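Local coordinates for acyl-coenzyme A oxidase (Caenorhabditis elegans, PDB 5K3H), which catalyses the FAD-dependent desaturation of acyl-CoA thioesters to (2E)-enoyl-CoAs with release of hydrogen peroxide, the first step of peroxisomal beta-oxidation, at the interface of chains A and B. Coordinates in Å, arbitrary orientation; residue numbers count along the deposited sequence, not the author numbering. Chains: chain A/B, Acyl-coenzyme A oxidase.

Contact 1: the interface of chains A and B. Residues chain A 528-529, 532-533; chain B 338-339, 342, 601.
A:Val529 pushes its branched side chain between B:Gln338, B:His342 and B:Tyr601, and its 74 Å² of hidden surface exceeds that of each other residue in this patch of the homodimer interface. Traced outward, its CB lies 3.9 Å from CE1 of the B:Tyr601 ring. The two methyls then part. CG1, trans to the backbone N (chi1 171°), sits over the centre of the B:His342 imidazole and 3.4 Å from the phenol oxygen OH of B:Tyr601; CG2 turns the other way, to 3.8 Å from CB of B:His342, and also borders CG of B:Gln338 and CA of B:Thr339. One small side chain thus touches two chain B helices at once.

Beside it, the amide oxygen OE1 of B:Gln338 accepts a hydrogen bond from the backbone N of A:Val529 at 3.1 Å. The bond is straight, 168° at the hydrogen, and the donor approaches almost in line with the carbonyl. Because A:Val529 lies in the first turn of its helix, where backbone N-H groups lack an acceptor within the helix, B:Gln338 appears to act as an N-cap supplied by the other subunit.

A:Arg533 reaches B:Tyr601 from the opposite direction, its chain extended from CG to NE. Its guanidinium NH1 hydrogen-bonds OH of B:Tyr601 at 2.7 Å, with the planes of the two groups 41° apart. The other terminal nitrogen, NH2, stays 3.7 Å from NE2 of B:His342, and CG1 of A:Val529 covers one guanidinium face. A:Arg533 contributes to an ATP site shared between the subunits, and B:His342, an FAD-binding residue, probably does too, which suggests that nucleotide binding and dimerisation are coupled here.

In the fold, the N-terminal turns of helix 528-553 of chain A face the start of helix 338-367 and the middle of helix 590-616 of chain B.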
# COMPACT_ATOMS: atom_id res chain seq x y z
N SER A 528 -25.54 -0.82 -3.15
CA SER A 528 -24.37 -1.34 -3.86
C SER A 528 -23.27 -1.83 -2.92
O SER A 528 -22.57 -2.80 -3.25
CB SER A 528 -23.83 -0.28 -4.81
OG SER A 528 -23.63 0.96 -4.16
N VAL A 529 -23.09 -1.20 -1.76
CA VAL A 529 -22.07 -1.70 -0.83
C VAL A 529 -22.47 -3.06 -0.28
O VAL A 529 -21.64 -3.98 -0.19
CB VAL A 529 -21.80 -0.66 0.27
CG1 VAL A 529 -20.92 -1.24 1.35
CG2 VAL A 529 -21.12 0.58 -0.32
N ASN A 532 -21.86 -5.67 -2.92
CA ASN A 532 -20.44 -6.00 -3.08
C ASN A 532 -19.95 -6.93 -1.98
O ASN A 532 -19.12 -7.81 -2.23
CB ASN A 532 -19.60 -4.72 -3.08
CG ASN A 532 -19.51 -4.11 -4.45
OD1 ASN A 532 -19.99 -4.69 -5.41
ND2 ASN A 532 -18.90 -2.93 -4.56
N ARG A 533 -20.43 -6.71 -0.76
CA ARG A 533 -20.15 -7.66 0.31
C ARG A 533 -20.61 -9.05 -0.10
O ARG A 533 -19.89 -10.04 0.11
CB ARG A 533 -20.82 -7.19 1.61
CG ARG A 533 -20.15 -5.97 2.24
CD ARG A 533 -20.90 -5.36 3.45
NE ARG A 533 -20.14 -4.24 4.04
CZ ARG A 533 -20.69 -3.21 4.71
NH1 ARG A 533 -22.00 -3.14 4.87
NH2 ARG A 533 -19.93 -2.24 5.19
N GLN B 338 -22.56 5.26 -4.08
CA GLN B 338 -22.44 4.89 -2.67
C GLN B 338 -21.10 4.21 -2.41
O GLN B 338 -20.46 4.41 -1.37
CB GLN B 338 -23.58 3.97 -2.27
CG GLN B 338 -23.60 3.66 -0.77
CD GLN B 338 -24.60 2.60 -0.42
OE1 GLN B 338 -24.45 1.44 -0.79
NE2 GLN B 338 -25.66 3.00 0.27
N THR B 339 -20.68 3.42 -3.38
CA THR B 339 -19.43 2.68 -3.31
C THR B 339 -18.23 3.61 -3.21
O THR B 339 -17.28 3.33 -2.48
CB THR B 339 -19.41 1.78 -4.56
OG1 THR B 339 -19.72 0.42 -4.19
CG2 THR B 339 -18.16 1.93 -5.38
N HIS B 342 -18.45 5.46 0.25
CA HIS B 342 -18.09 4.55 1.32
C HIS B 342 -16.58 4.42 1.46
O HIS B 342 -16.07 4.15 2.56
CB HIS B 342 -18.75 3.19 1.09
CG HIS B 342 -18.52 2.19 2.19
ND1 HIS B 342 -17.71 1.08 2.04
CD2 HIS B 342 -19.01 2.13 3.46
CE1 HIS B 342 -17.71 0.38 3.17
NE2 HIS B 342 -18.48 1.00 4.04
N TYR B 601 -25.10 4.22 5.85
CA TYR B 601 -25.51 4.67 4.52
C TYR B 601 -26.21 6.03 4.56
O TYR B 601 -26.04 6.83 3.64
CB TYR B 601 -26.37 3.59 3.88
CG TYR B 601 -25.61 2.29 3.81
CD1 TYR B 601 -24.30 2.27 3.36
CD2 TYR B 601 -26.19 1.08 4.20
CE1 TYR B 601 -23.57 1.09 3.30
CE2 TYR B 601 -25.46 -0.11 4.15
CZ TYR B 601 -24.15 -0.09 3.70
OH TYR B 601 -23.41 -1.23 3.62

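Contact 2: the interface of chains A and B. Residues chain A 641, 644-645; chain B 154, 183, 186, 188, 252.
An apolar helix-against-sheet contact forms this part of the homodimer interface: the last turns of helix 636-645 of chain A pack on strand, loop and 3-10 helix residues of chain B, tying a C-terminal segment of one subunit to the beta region of the other. A:Phe641 is the central element, with 76 Å² of its surface hidden by chain B. Its CG is directed away from the backbone N (chi1 -169°), which carries the ring off the helix and in among B:Ile183, B:Leu186, B:Trp188 and B:Phe252.

Different parts of the ring meet different partners. On one face, the methyl CD1 of B:Leu186 stands 3.8 Å from the ring centroid, a CH-pi contact. The opposite face is covered within chain A by CE of A:Lys645, so the phenyl group is clamped between aliphatic carbons of both subunits. Its rim supplies the aromatic contact: CE1 of A:Phe641 points over the centre of the B:Phe252 ring, with the two ring planes 86° apart and the centroids 5.2 Å apart, an edge-to-face pair. At the base, CB of A:Phe641 lies 3.8 Å from the methyl CD1 of B:Ile183, which also borders CD2 of the ring.

Replacing A:Phe641 by an alanine is likely to open a gap between B:Leu186 and B:Phe252, depriving the first of its CH-pi surface and the second of its edge-to-face mate.

A:Lys645 contributes its aliphatic stem as well, CG resting 3.8 Å from CZ of B:Phe252, while the bend at chi3 (-61°) brings CE back over A:Phe641. Within chain B, SD of B:Met154 lies over the indole of B:Trp188 toward its rim, backing the residue from its own subunit. The rim of the indole's benzene ring faces the helix: CZ3 of B:Trp188 meets CD1 of A:Phe641 in plane at 3.7 Å. CH2 of B:Trp188 lies 3.5 Å from the methyl CB of A:Ala644, which sits off the indole plane.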
# COMPACT_ATOMS: atom_id res chain seq x y z
N PHE A 641 24.94 -4.78 3.25
CA PHE A 641 26.00 -3.78 3.38
C PHE A 641 26.68 -3.51 2.04
O PHE A 641 26.92 -2.34 1.68
CB PHE A 641 26.99 -4.26 4.43
CG PHE A 641 27.98 -3.21 4.87
CD1 PHE A 641 27.67 -1.86 4.81
CD2 PHE A 641 29.22 -3.60 5.41
CE1 PHE A 641 28.60 -0.88 5.24
CE2 PHE A 641 30.14 -2.65 5.84
CZ PHE A 641 29.83 -1.29 5.76
N ALA A 644 24.26 -1.54 -0.11
CA ALA A 644 24.27 -0.12 0.26
C ALA A 644 25.53 0.59 -0.26
O ALA A 644 25.43 1.61 -0.95
CB ALA A 644 24.17 0.04 1.78
N LYS A 645 26.71 0.03 0.03
CA LYS A 645 27.97 0.69 -0.33
C LYS A 645 28.09 0.90 -1.83
O LYS A 645 28.80 1.82 -2.27
CB LYS A 645 29.16 -0.11 0.20
CG LYS A 645 29.43 0.13 1.68
CD LYS A 645 30.73 -0.54 2.12
CE LYS A 645 30.66 -2.04 1.95
NZ LYS A 645 31.82 -2.75 2.52
N MET B 154 21.92 -2.11 12.33
CA MET B 154 21.64 -3.10 11.29
C MET B 154 20.91 -4.32 11.84
O MET B 154 19.88 -4.73 11.31
CB MET B 154 22.97 -3.48 10.62
CG MET B 154 22.99 -4.80 9.86
SD MET B 154 23.03 -4.62 8.09
CE MET B 154 24.73 -4.25 7.81
N ILE B 183 29.32 -6.26 11.90
CA ILE B 183 28.49 -5.69 10.85
C ILE B 183 27.11 -5.33 11.38
O ILE B 183 26.61 -4.23 11.14
CB ILE B 183 28.41 -6.65 9.65
CG1 ILE B 183 27.63 -6.02 8.50
CG2 ILE B 183 27.80 -8.00 10.03
CD1 ILE B 183 27.88 -6.70 7.16
N LEU B 186 26.56 -1.87 13.09
CA LEU B 186 26.48 -0.60 12.38
C LEU B 186 25.23 0.14 12.79
O LEU B 186 24.17 -0.47 12.92
CB LEU B 186 26.45 -0.84 10.87
CG LEU B 186 27.71 -1.28 10.13
CD1 LEU B 186 27.34 -1.85 8.77
CD2 LEU B 186 28.74 -0.13 10.01
N TRP B 188 22.28 2.06 11.47
CA TRP B 188 21.64 1.79 10.18
C TRP B 188 20.22 2.31 10.27
O TRP B 188 19.53 1.98 11.24
CB TRP B 188 21.65 0.29 9.85
CG TRP B 188 21.37 -0.03 8.38
CD1 TRP B 188 20.16 -0.04 7.74
CD2 TRP B 188 22.34 -0.40 7.39
NE1 TRP B 188 20.31 -0.37 6.41
CE2 TRP B 188 21.64 -0.61 6.17
CE3 TRP B 188 23.73 -0.59 7.41
CZ2 TRP B 188 22.29 -0.98 5.00
CZ3 TRP B 188 24.36 -0.95 6.22
CH2 TRP B 188 23.64 -1.14 5.04
N PHE B 252 24.39 4.51 7.22
CA PHE B 252 25.09 3.61 8.12
C PHE B 252 26.30 4.30 8.73
O PHE B 252 26.83 5.28 8.19
CB PHE B 252 25.54 2.32 7.41
CG PHE B 252 26.48 2.54 6.24
CD1 PHE B 252 27.85 2.70 6.44
CD2 PHE B 252 26.00 2.53 4.93
CE1 PHE B 252 28.71 2.88 5.35
CE2 PHE B 252 26.86 2.71 3.85
CZ PHE B 252 28.21 2.88 4.06

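The C-alpha centres of contact 1 and contact 2 lie about 47 Å apart, and the two share no residue or secondary-structure element. Both join chains A and B, and the two-fold symmetry of the dimer repeats each with the chains exchanged, so the subunits are held together at widely separated places. Their characters differ: contact 1 pairs helices and combines polar links with residues of the shared ATP site, whereas contact 2 sets a C-terminal helix on the partner's beta region through apolar side chains. B:Met154 of contact 2 lies in sequence between the FAD-binding residues B:Thr152 and B:Gly157, so contact 2 probably borders the cofactor-binding segment.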